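Local coordinates for protein proline iminopeptidase (Streptomyces halstedii, PDB 3WMR) that is an alpha/beta hydrolase of the S33 peptidase family, an amidohydrolase that meets polyketide substrates through a hydrophobic tunnel and may release N-terminal proline from peptides, at residues Y32-R37 with E104-N109; K179-R184 with E235-G240; A194-Y199 with R205-P210. All blocks are in the same frame, centred on the assembly; numbering follows the deposited sequence.

Contact 1. Residues Y32-R37 with E104-N109; sequences YRTWYR and EDELDN
The carboxylate of Glu-106 is the flat group here, and Thr-34 meets it at OE2: OG1 donates a 2.7 Å hydrogen bond to OE2, on the anti lone pair, the one turned away from OE1. The methyl CG2 of Thr-34 stands off the carboxylate plane, out beyond its OE2 side, 3.3 Å from Glu-106 OE2. Beyond the contact, OE1 takes the backbone N-H of Leu-82, and Phe-29 of the edge strand 23-29 touches both Thr-34 and Glu-106.

The two side chains approach head-on. Glu-106 leaves helix 100-113 with CG anti to its backbone N (chi1 -180°) and stays extended to CD, which carries the carboxylate across to strand 32-39. The backbones remain apart, 7.7 Å between the CA atoms of Thr-34 and Glu-106. A water fills in beside the direct bond, donating to Thr-34 OG1 at 2.8 Å and to Glu-106 O at 2.9 Å, so the threonine hydroxyl gives one bond and accepts another.

The bond and the water bridge help to tie helix 100-113 of this alpha/beta hydrolase fold to the antiparallel end of its central sheet, away from the predicted catalytic residues. Each oxygen of this buried carboxylate receives a donor, which would help it to remain ionised and probably offsets part of the cost of burying its charge.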
loop_
_atom_site.group_PDB
_atom_site.type_symbol
_atom_site.label_atom_id
_atom_site.label_comp_id
_atom_site.label_asym_id
_atom_site.label_seq_id
_atom_site.Cartn_x
_atom_site.Cartn_y
_atom_site.Cartn_z
ATOM N N TYR A 32 9.577 17.727 10.848
ATOM C CA TYR A 32 8.253 17.702 10.199
ATOM C C TYR A 32 7.214 17.013 11.075
ATOM O O TYR A 32 7.531 16.587 12.181
ATOM C CB TYR A 32 8.347 17.006 8.832
ATOM C CG TYR A 32 9.554 17.425 8.017
ATOM C CD1 TYR A 32 9.604 18.676 7.400
ATOM C CD2 TYR A 32 10.646 16.573 7.865
ATOM C CE1 TYR A 32 10.704 19.067 6.662
ATOM C CE2 TYR A 32 11.750 16.954 7.117
ATOM C CZ TYR A 32 11.775 18.197 6.520
ATOM O OH TYR A 32 12.880 18.577 5.779
ATOM N N ARG A 33 5.983 16.915 10.571
ATOM C CA ARG A 33 4.866 16.286 11.282
ATOM C C ARG A 33 4.325 15.075 10.504
ATOM O O ARG A 33 4.212 15.124 9.274
ATOM C CB ARG A 33 3.721 17.286 11.461
ATOM C CG ARG A 33 4.114 18.644 12.033
ATOM C CD ARG A 33 4.581 18.567 13.476
ATOM N NE ARG A 33 3.553 18.005 14.351
ATOM C CZ ARG A 33 3.700 17.809 15.657
ATOM N NH1 ARG A 33 4.830 18.147 16.266
ATOM N NH2 ARG A 33 2.708 17.273 16.358
ATOM N N THR A 34 3.971 14.011 11.227
ATOM C CA THR A 34 3.297 12.840 10.651
ATOM C C THR A 34 1.895 12.745 11.228
ATOM O O THR A 34 1.741 12.677 12.443
ATOM C CB THR A 34 4.036 11.529 10.992
ATOM O OG1 THR A 34 5.359 11.563 10.454
ATOM C CG2 THR A 34 3.296 10.311 10.434
ATOM N N TRP A 35 0.886 12.708 10.361
ATOM C CA TRP A 35 -0.516 12.638 10.778
ATOM C C TRP A 35 -0.993 11.201 10.935
ATOM O O TRP A 35 -0.711 10.346 10.086
ATOM C CB TRP A 35 -1.417 13.336 9.759
ATOM C CG TRP A 35 -2.856 13.427 10.191
ATOM C CD1 TRP A 35 -3.444 14.454 10.898
ATOM C CD2 TRP A 35 -3.888 12.457 9.963
ATOM N NE1 TRP A 35 -4.772 14.171 11.126
ATOM C CE2 TRP A 35 -5.073 12.959 10.554
ATOM C CE3 TRP A 35 -3.929 11.215 9.316
ATOM C CZ2 TRP A 35 -6.283 12.255 10.521
ATOM C CZ3 TRP A 35 -5.127 10.521 9.281
ATOM C CH2 TRP A 35 -6.293 11.042 9.888
ATOM N N TYR A 36 -1.761 10.959 11.999
ATOM C CA TYR A 36 -2.257 9.619 12.338
ATOM C C TYR A 36 -3.692 9.655 12.854
ATOM O O TYR A 36 -4.246 10.710 13.170
ATOM C CB TYR A 36 -1.367 8.983 13.417
ATOM C CG TYR A 36 -1.620 9.583 14.787
ATOM C CD1 TYR A 36 -0.955 10.737 15.190
ATOM C CD2 TYR A 36 -2.557 9.025 15.657
ATOM C CE1 TYR A 36 -1.201 11.316 16.424
ATOM C CE2 TYR A 36 -2.811 9.597 16.894
ATOM C CZ TYR A 36 -2.127 10.743 17.268
ATOM O OH TYR A 36 -2.352 11.322 18.487
ATOM N N ARG A 37 -4.260 8.470 12.991
ATOM C CA ARG A 37 -5.591 8.290 13.558
ATOM C C ARG A 37 -5.691 6.871 14.151
ATOM O O ARG A 37 -5.289 5.893 13.504
ATOM C CB ARG A 37 -6.622 8.528 12.447
ATOM C CG ARG A 37 -7.853 7.648 12.479
ATOM C CD ARG A 37 -8.258 7.181 11.095
ATOM N NE ARG A 37 -9.561 7.703 10.708
ATOM C CZ ARG A 37 -10.738 7.193 11.067
ATOM N NH1 ARG A 37 -10.832 6.124 11.844
ATOM N NH2 ARG A 37 -11.844 7.771 10.632
ATOM N N GLU A 104 10.954 4.498 6.243
ATOM C CA GLU A 104 11.274 3.557 7.333
ATOM C C GLU A 104 11.452 4.294 8.653
ATOM O O GLU A 104 10.987 3.844 9.694
ATOM C CB GLU A 104 12.593 2.831 7.083
ATOM C CG GLU A 104 12.594 1.818 5.964
ATOM C CD GLU A 104 13.960 1.167 5.857
ATOM O OE1 GLU A 104 14.347 0.465 6.807
ATOM O OE2 GLU A 104 14.647 1.366 4.837
ATOM N N ASP A 105 12.181 5.410 8.588
ATOM C CA ASP A 105 12.475 6.223 9.759
ATOM C C ASP A 105 11.198 6.832 10.306
ATOM O O ASP A 105 11.038 6.916 11.514
ATOM C CB ASP A 105 13.464 7.347 9.416
ATOM C CG ASP A 105 14.885 6.851 9.209
ATOM O OD1 ASP A 105 15.223 5.752 9.691
ATOM O OD2 ASP A 105 15.679 7.576 8.563
ATOM N N GLU A 106 10.300 7.252 9.415
ATOM C CA GLU A 106 8.994 7.776 9.809
ATOM C C GLU A 106 8.124 6.721 10.504
ATOM O O GLU A 106 7.482 7.008 11.512
ATOM C CB GLU A 106 8.235 8.334 8.590
ATOM C CG GLU A 106 6.871 8.897 8.949
ATOM C CD GLU A 106 6.076 9.419 7.770
ATOM O OE1 GLU A 106 5.992 8.743 6.711
ATOM O OE2 GLU A 106 5.495 10.513 7.922
ATOM N N LEU A 107 8.072 5.514 9.957
ATOM C CA LEU A 107 7.291 4.453 10.583
ATOM C C LEU A 107 7.843 4.137 11.980
ATOM O O LEU A 107 7.078 4.061 12.938
ATOM C CB LEU A 107 7.240 3.201 9.692
ATOM C CG LEU A 107 6.665 1.928 10.308
ATOM C CD1 LEU A 107 5.229 2.123 10.775
ATOM C CD2 LEU A 107 6.746 0.772 9.327
ATOM N N ASP A 108 9.162 3.958 12.092
ATOM C CA ASP A 108 9.802 3.730 13.401
ATOM C C ASP A 108 9.463 4.867 14.367
ATOM O O ASP A 108 9.058 4.620 15.499
ATOM C CB ASP A 108 11.325 3.612 13.271
ATOM C CG ASP A 108 11.764 2.254 12.778
ATOM O OD1 ASP A 108 11.059 1.249 13.033
ATOM O OD2 ASP A 108 12.820 2.184 12.140
ATOM N N ASN A 109 9.619 6.108 13.907
ATOM C CA ASN A 109 9.294 7.269 14.734
ATOM C C ASN A 109 7.844 7.211 15.198
ATOM O O ASN A 109 7.563 7.461 16.372
ATOM C CB ASN A 109 9.571 8.592 14.002
ATOM C CG ASN A 109 9.100 9.809 14.789
ATOM O OD1 ASN A 109 8.067 10.420 14.478
ATOM N ND2 ASN A 109 9.841 10.155 15.820
HETATM O O HOH W 1 6.551 9.700 12.196
#

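Contact 2. Residues K179-R184 with E235-G240; sequences KHEAAR and EFHVIG
Glu-181 lays its side chain across the imidazole of His-237, a CH-pi contact inside the helical cap inserted between strands 143-149 and 258-263 of this alpha/beta hydrolase fold. Glu-181 sits in the last turn of helix 171-183, which ends in a Schellman motif at Arg-184; His-237 is the centre of an inverse gamma turn in the loop 235-240.

Starting at CB of Glu-181, the first contact is with the outer rim of the imidazole, 3.8 Å from both CE1 and NE2 of His-237. CG comes next and sits squarely over the ring, 3.6 Å from its centroid and only 7° off the normal. Glu-181 CD lies 3.8 Å from ND1 of His-237, and the carboxylate is stacked almost flat on the imidazole, the two planes 9° apart. At the tip, Glu-181 OE2 reaches the edge of the Phe-236 ring, in its plane, 3.4 Å from CE2. The same OE2 is hydrogen-bonded to Tyr-191 of helix 189-202, while OE1 forms a salt bridge with Arg-166 of helix 155-166; these two partners hold the carboxylate in its stacked position.

The chi1 of His-237 (-167°) swings the ring opposite the backbone N and out toward the helix, and the face turned from Glu-181 is covered, off centre, by CG2 of Ile-239. At the ring edge, a water lies in the imidazole plane 2.8 Å from His-237 NE2 and donates to Glu-181 O at 2.6 Å.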
loop_
_atom_site.group_PDB
_atom_site.type_symbol
_atom_site.label_atom_id
_atom_site.label_comp_id
_atom_site.label_asym_id
_atom_site.label_seq_id
_atom_site.Cartn_x
_atom_site.Cartn_y
_atom_site.Cartn_z
ATOM N N LYS A 179 1.064 6.117 -27.095
ATOM C CA LYS A 179 1.230 7.436 -27.718
ATOM C C LYS A 179 1.516 8.501 -26.654
ATOM O O LYS A 179 2.548 9.179 -26.709
ATOM C CB LYS A 179 -0.034 7.817 -28.521
ATOM C CG LYS A 179 -0.177 7.092 -29.864
ATOM C CD LYS A 179 -1.569 7.299 -30.474
ATOM C CE LYS A 179 -1.711 6.679 -31.865
ATOM N NZ LYS A 179 -1.530 7.661 -32.976
ATOM N N HIS A 180 0.617 8.601 -25.674
ATOM C CA HIS A 180 0.714 9.612 -24.618
ATOM C C HIS A 180 1.856 9.379 -23.630
ATOM O O HIS A 180 2.430 10.326 -23.115
ATOM C CB HIS A 180 -0.612 9.724 -23.873
ATOM C CG HIS A 180 -1.724 10.244 -24.728
ATOM N ND1 HIS A 180 -1.714 11.516 -25.258
ATOM C CD2 HIS A 180 -2.853 9.653 -25.184
ATOM C CE1 HIS A 180 -2.801 11.695 -25.987
ATOM N NE2 HIS A 180 -3.510 10.582 -25.958
ATOM N N GLU A 181 2.174 8.128 -23.347
ATOM C CA GLU A 181 3.348 7.830 -22.520
ATOM C C GLU A 181 4.626 8.283 -23.231
ATOM O O GLU A 181 5.481 8.932 -22.630
ATOM C CB GLU A 181 3.392 6.350 -22.142
ATOM C CG GLU A 181 2.330 6.004 -21.090
ATOM C CD GLU A 181 1.987 4.525 -21.021
ATOM O OE1 GLU A 181 2.639 3.715 -21.710
ATOM O OE2 GLU A 181 1.024 4.169 -20.291
ATOM N N ALA A 182 4.744 7.963 -24.514
ATOM C CA ALA A 182 5.941 8.335 -25.289
ATOM C C ALA A 182 6.208 9.848 -25.283
ATOM O O ALA A 182 7.366 10.291 -25.061
ATOM C CB ALA A 182 5.845 7.820 -26.719
ATOM N N ALA A 183 5.143 10.615 -25.505
ATOM C CA ALA A 183 5.204 12.076 -25.577
ATOM C C ALA A 183 4.959 12.817 -24.244
ATOM O O ALA A 183 4.950 14.044 -24.224
ATOM C CB ALA A 183 4.212 12.571 -26.606
ATOM N N ARG A 184 4.741 12.069 -23.161
ATOM C CA ARG A 184 4.509 12.622 -21.830
ATOM C C ARG A 184 3.281 13.530 -21.785
ATOM O O ARG A 184 3.315 14.600 -21.190
ATOM C CB ARG A 184 5.752 13.353 -21.313
ATOM C CG ARG A 184 7.037 12.538 -21.436
ATOM C CD ARG A 184 8.087 13.044 -20.458
ATOM N NE ARG A 184 9.433 12.524 -20.720
ATOM C CZ ARG A 184 10.520 12.833 -19.997
ATOM N NH1 ARG A 184 10.434 13.665 -18.961
ATOM N NH2 ARG A 184 11.701 12.305 -20.301
ATOM N N GLU A 235 -0.537 3.704 -11.630
ATOM C CA GLU A 235 -0.200 2.382 -11.104
ATOM C C GLU A 235 0.731 1.529 -11.969
ATOM O O GLU A 235 1.590 0.822 -11.436
ATOM C CB GLU A 235 -1.494 1.596 -10.866
ATOM C CG GLU A 235 -2.273 2.066 -9.658
ATOM C CD GLU A 235 -1.468 1.838 -8.401
ATOM O OE1 GLU A 235 -1.262 0.650 -8.066
ATOM O OE2 GLU A 235 -1.008 2.837 -7.799
ATOM N N PHE A 236 0.547 1.577 -13.289
ATOM C CA PHE A 236 1.286 0.704 -14.209
ATOM C C PHE A 236 2.473 1.386 -14.920
ATOM O O PHE A 236 3.461 0.712 -15.264
ATOM C CB PHE A 236 0.346 0.041 -15.227
ATOM C CG PHE A 236 -0.513 1.012 -16.019
ATOM C CD1 PHE A 236 -1.851 1.215 -15.684
ATOM C CD2 PHE A 236 0.006 1.702 -17.105
ATOM C CE1 PHE A 236 -2.646 2.081 -16.425
ATOM C CE2 PHE A 236 -0.792 2.577 -17.841
ATOM C CZ PHE A 236 -2.112 2.763 -17.499
ATOM N N HIS A 237 2.387 2.699 -15.136
ATOM C CA HIS A 237 3.467 3.454 -15.807
ATOM C C HIS A 237 4.458 3.890 -14.737
ATOM O O HIS A 237 4.505 5.055 -14.330
ATOM C CB HIS A 237 2.916 4.652 -16.604
ATOM C CG HIS A 237 3.901 5.272 -17.560
ATOM N ND1 HIS A 237 4.699 4.528 -18.408
ATOM C CD2 HIS A 237 4.177 6.570 -17.833
ATOM C CE1 HIS A 237 5.435 5.339 -19.150
ATOM N NE2 HIS A 237 5.135 6.585 -18.823
ATOM N N VAL A 238 5.248 2.921 -14.271
ATOM C CA VAL A 238 6.196 3.165 -13.184
ATOM C C VAL A 238 7.516 3.649 -13.777
ATOM O O VAL A 238 8.334 2.845 -14.233
ATOM C CB VAL A 238 6.447 1.897 -12.350
ATOM C CG1 VAL A 238 7.535 2.137 -11.294
ATOM C CG2 VAL A 238 5.172 1.444 -11.695
ATOM N N ILE A 239 7.702 4.961 -13.772
ATOM C CA ILE A 239 8.909 5.582 -14.298
ATOM C C ILE A 239 9.647 6.421 -13.249
ATOM O O ILE A 239 10.622 7.105 -13.568
ATOM C CB ILE A 239 8.586 6.464 -15.541
ATOM C CG1 ILE A 239 7.637 7.607 -15.187
ATOM C CG2 ILE A 239 8.018 5.617 -16.658
ATOM C CD1 ILE A 239 7.482 8.636 -16.294
ATOM N N GLY A 240 9.178 6.381 -12.002
ATOM C CA GLY A 240 9.778 7.143 -10.919
ATOM C C GLY A 240 10.990 6.404 -10.387
ATOM O O GLY A 240 11.400 5.398 -10.960
HETATM O O HOH W 2 5.857 8.982 -20.017
#

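Contact 3. Residues A194-Y199 with R205-P210; sequences AMRAFY and RIVPWP
The loop carrying Val-207 and Trp-209 turns back beside the helical turn of Arg-196 and Tyr-199, with the CA atoms of Tyr-199 and Arg-205 7.3 Å apart and a cis peptide bond before Pro-208. Arg-196 does most of the touching. Its chain is bent at chi2 (-89°) and chi3 (-62°), which brings the guanidinium alongside Trp-209 with the two planes 83° apart. Arg-196 CD packs 3.8 Å from Trp-209 CZ2. Arg-196 NH1 comes within 3.0 Å of Trp-209 NE1, but both are donors and do not bond; NH1 has its salt bridge with Asp-200, one turn along the helix. Val-207 meets the guanidinium at its edge, CG1 lying 3.4 Å from Arg-196 NH2. With an alanine at Arg-196, Asp-200 would probably lose this countercharge and a gap would open beside the indole and Val-207.

Deeper in, Tyr-199 CD2 meets Trp-209 CZ2 at 4.3 Å, and Met-195 CE covers one face of the tyrosine ring. Tyr-199 OH is hydrogen-bonded to the backbone N of Glu-235. The contact thus ties cap helix 189-202 to the start of helix 211-222, where Pro-210 is the N-cap residue, and Phe-213 and Phe-217 of that helix pack on Trp-209.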
loop_
_atom_site.group_PDB
_atom_site.type_symbol
_atom_site.label_atom_id
_atom_site.label_comp_id
_atom_site.label_asym_id
_atom_site.label_seq_id
_atom_site.Cartn_x
_atom_site.Cartn_y
_atom_site.Cartn_z
ATOM N N ALA A 194 -8.128 5.579 -21.372
ATOM C CA ALA A 194 -7.382 4.351 -21.663
ATOM C C ALA A 194 -6.832 3.721 -20.361
ATOM O O ALA A 194 -6.952 2.520 -20.151
ATOM C CB ALA A 194 -6.252 4.636 -22.642
ATOM N N MET A 195 -6.273 4.554 -19.486
ATOM C CA MET A 195 -5.824 4.133 -18.148
ATOM C C MET A 195 -6.964 3.487 -17.359
ATOM O O MET A 195 -6.741 2.544 -16.603
ATOM C CB MET A 195 -5.291 5.344 -17.374
ATOM C CG MET A 195 -4.649 5.033 -16.030
ATOM S SD MET A 195 -4.694 6.444 -14.904
ATOM C CE MET A 195 -6.400 6.285 -14.362
ATOM N N ARG A 196 -8.186 3.988 -17.570
ATOM C CA ARG A 196 -9.382 3.470 -16.892
ATOM C C ARG A 196 -9.781 2.078 -17.343
ATOM O O ARG A 196 -10.263 1.284 -16.548
ATOM C CB ARG A 196 -10.557 4.428 -17.085
ATOM C CG ARG A 196 -10.437 5.664 -16.217
ATOM C CD ARG A 196 -11.087 5.409 -14.879
ATOM N NE ARG A 196 -12.495 5.138 -15.127
ATOM C CZ ARG A 196 -13.272 4.367 -14.383
ATOM N NH1 ARG A 196 -12.802 3.769 -13.306
ATOM N NH2 ARG A 196 -14.534 4.196 -14.734
ATOM N N ALA A 197 -9.584 1.775 -18.616
ATOM C CA ALA A 197 -9.735 0.406 -19.057
ATOM C C ALA A 197 -8.818 -0.548 -18.256
ATOM O O ALA A 197 -9.182 -1.696 -18.039
ATOM C CB ALA A 197 -9.466 0.292 -20.555
ATOM N N PHE A 198 -7.643 -0.085 -17.812
ATOM C CA PHE A 198 -6.750 -0.935 -16.984
ATOM C C PHE A 198 -7.242 -0.935 -15.543
ATOM O O PHE A 198 -7.373 -1.988 -14.940
ATOM C CB PHE A 198 -5.276 -0.463 -17.058
ATOM C CG PHE A 198 -4.304 -1.307 -16.252
ATOM C CD1 PHE A 198 -4.147 -1.114 -14.878
ATOM C CD2 PHE A 198 -3.507 -2.259 -16.882
ATOM C CE1 PHE A 198 -3.235 -1.875 -14.154
ATOM C CE2 PHE A 198 -2.598 -3.020 -16.161
ATOM C CZ PHE A 198 -2.454 -2.819 -14.804
ATOM N N TYR A 199 -7.536 0.244 -15.000
ATOM C CA TYR A 199 -7.911 0.355 -13.589
ATOM C C TYR A 199 -9.192 -0.432 -13.325
ATOM O O TYR A 199 -9.284 -1.151 -12.328
ATOM C CB TYR A 199 -8.073 1.820 -13.144
ATOM C CG TYR A 199 -6.781 2.532 -12.700
ATOM C CD1 TYR A 199 -5.628 2.483 -13.470
ATOM C CD2 TYR A 199 -6.753 3.295 -11.540
ATOM C CE1 TYR A 199 -4.452 3.137 -13.062
ATOM C CE2 TYR A 199 -5.605 3.974 -11.135
ATOM C CZ TYR A 199 -4.459 3.888 -11.897
ATOM O OH TYR A 199 -3.347 4.568 -11.485
ATOM N N ARG A 205 -12.409 -2.524 -9.338
ATOM C CA ARG A 205 -13.508 -2.959 -10.183
ATOM C C ARG A 205 -14.855 -2.305 -9.837
ATOM O O ARG A 205 -15.823 -2.453 -10.584
ATOM C CB ARG A 205 -13.606 -4.483 -10.149
ATOM C CG ARG A 205 -12.399 -5.146 -10.789
ATOM C CD ARG A 205 -12.189 -6.562 -10.313
ATOM N NE ARG A 205 -13.018 -7.522 -11.026
ATOM C CZ ARG A 205 -12.770 -7.989 -12.245
ATOM N NH1 ARG A 205 -11.723 -7.564 -12.950
ATOM N NH2 ARG A 205 -13.598 -8.872 -12.783
ATOM N N ILE A 206 -14.924 -1.564 -8.734
ATOM C CA ILE A 206 -16.150 -0.845 -8.412
ATOM C C ILE A 206 -16.116 0.550 -9.025
ATOM O O ILE A 206 -15.221 1.354 -8.711
ATOM C CB ILE A 206 -16.410 -0.717 -6.899
ATOM C CG1 ILE A 206 -16.379 -2.088 -6.230
ATOM C CG2 ILE A 206 -17.781 -0.057 -6.661
ATOM C CD1 ILE A 206 -16.268 -2.025 -4.721
ATOM N N VAL A 207 -17.109 0.814 -9.884
ATOM C CA VAL A 207 -17.310 2.096 -10.558
ATOM C C VAL A 207 -18.815 2.420 -10.483
ATOM O O VAL A 207 -19.621 1.533 -10.738
ATOM C CB VAL A 207 -16.883 2.003 -12.036
ATOM C CG1 VAL A 207 -17.198 3.291 -12.787
ATOM C CG2 VAL A 207 -15.394 1.661 -12.136
ATOM N N PRO A 208 -19.200 3.661 -10.095
ATOM C CA PRO A 208 -18.354 4.767 -9.649
ATOM C C PRO A 208 -17.402 4.325 -8.535
ATOM O O PRO A 208 -17.706 3.393 -7.794
ATOM C CB PRO A 208 -19.361 5.787 -9.112
ATOM C CG PRO A 208 -20.621 5.513 -9.871
ATOM C CD PRO A 208 -20.637 4.019 -10.036
ATOM N N TRP A 209 -16.252 4.967 -8.428
ATOM C CA TRP A 209 -15.301 4.606 -7.383
ATOM C C TRP A 209 -15.912 4.817 -5.980
ATOM O O TRP A 209 -16.668 5.790 -5.773
ATOM C CB TRP A 209 -14.017 5.424 -7.533
ATOM C CG TRP A 209 -13.144 5.008 -8.696
ATOM C CD1 TRP A 209 -13.172 3.819 -9.355
ATOM C CD2 TRP A 209 -12.082 5.768 -9.284
ATOM N NE1 TRP A 209 -12.224 3.798 -10.334
ATOM C CE2 TRP A 209 -11.525 4.975 -10.308
ATOM C CE3 TRP A 209 -11.551 7.044 -9.050
ATOM C CZ2 TRP A 209 -10.459 5.404 -11.096
ATOM C CZ3 TRP A 209 -10.490 7.476 -9.840
ATOM C CH2 TRP A 209 -9.959 6.654 -10.860
ATOM N N PRO A 210 -15.600 3.906 -5.020
ATOM C CA PRO A 210 -15.898 4.143 -3.611
ATOM C C PRO A 210 -15.336 5.495 -3.174
ATOM O O PRO A 210 -14.268 5.887 -3.634
ATOM C CB PRO A 210 -15.158 3.001 -2.901
ATOM C CG PRO A 210 -15.118 1.901 -3.902
ATOM C CD PRO A 210 -14.989 2.578 -5.235
#

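From the N terminus, contact 1 comes first: it closes a loop that takes in strands 49-52 and 76-80 and ties strand 32-39 to helix 100-113, in the sheet part of the fold. The chain then passes the predicted nucleophile Ser-126 and enters the cap. Contact 2 opens there at 179-184 and closes at 235-240, tying helix 171-183 to the loop after helix 225-230, ahead of strand 258-263. Contact 3 opens and closes within that span, a short return from helix 189-202 to the loop that follows it. Contacts 2 and 3 touch, since Phe-236 packs against Phe-198 and Met-195. Contact 1 stands apart, its centre about 30 Å from that of contact 2.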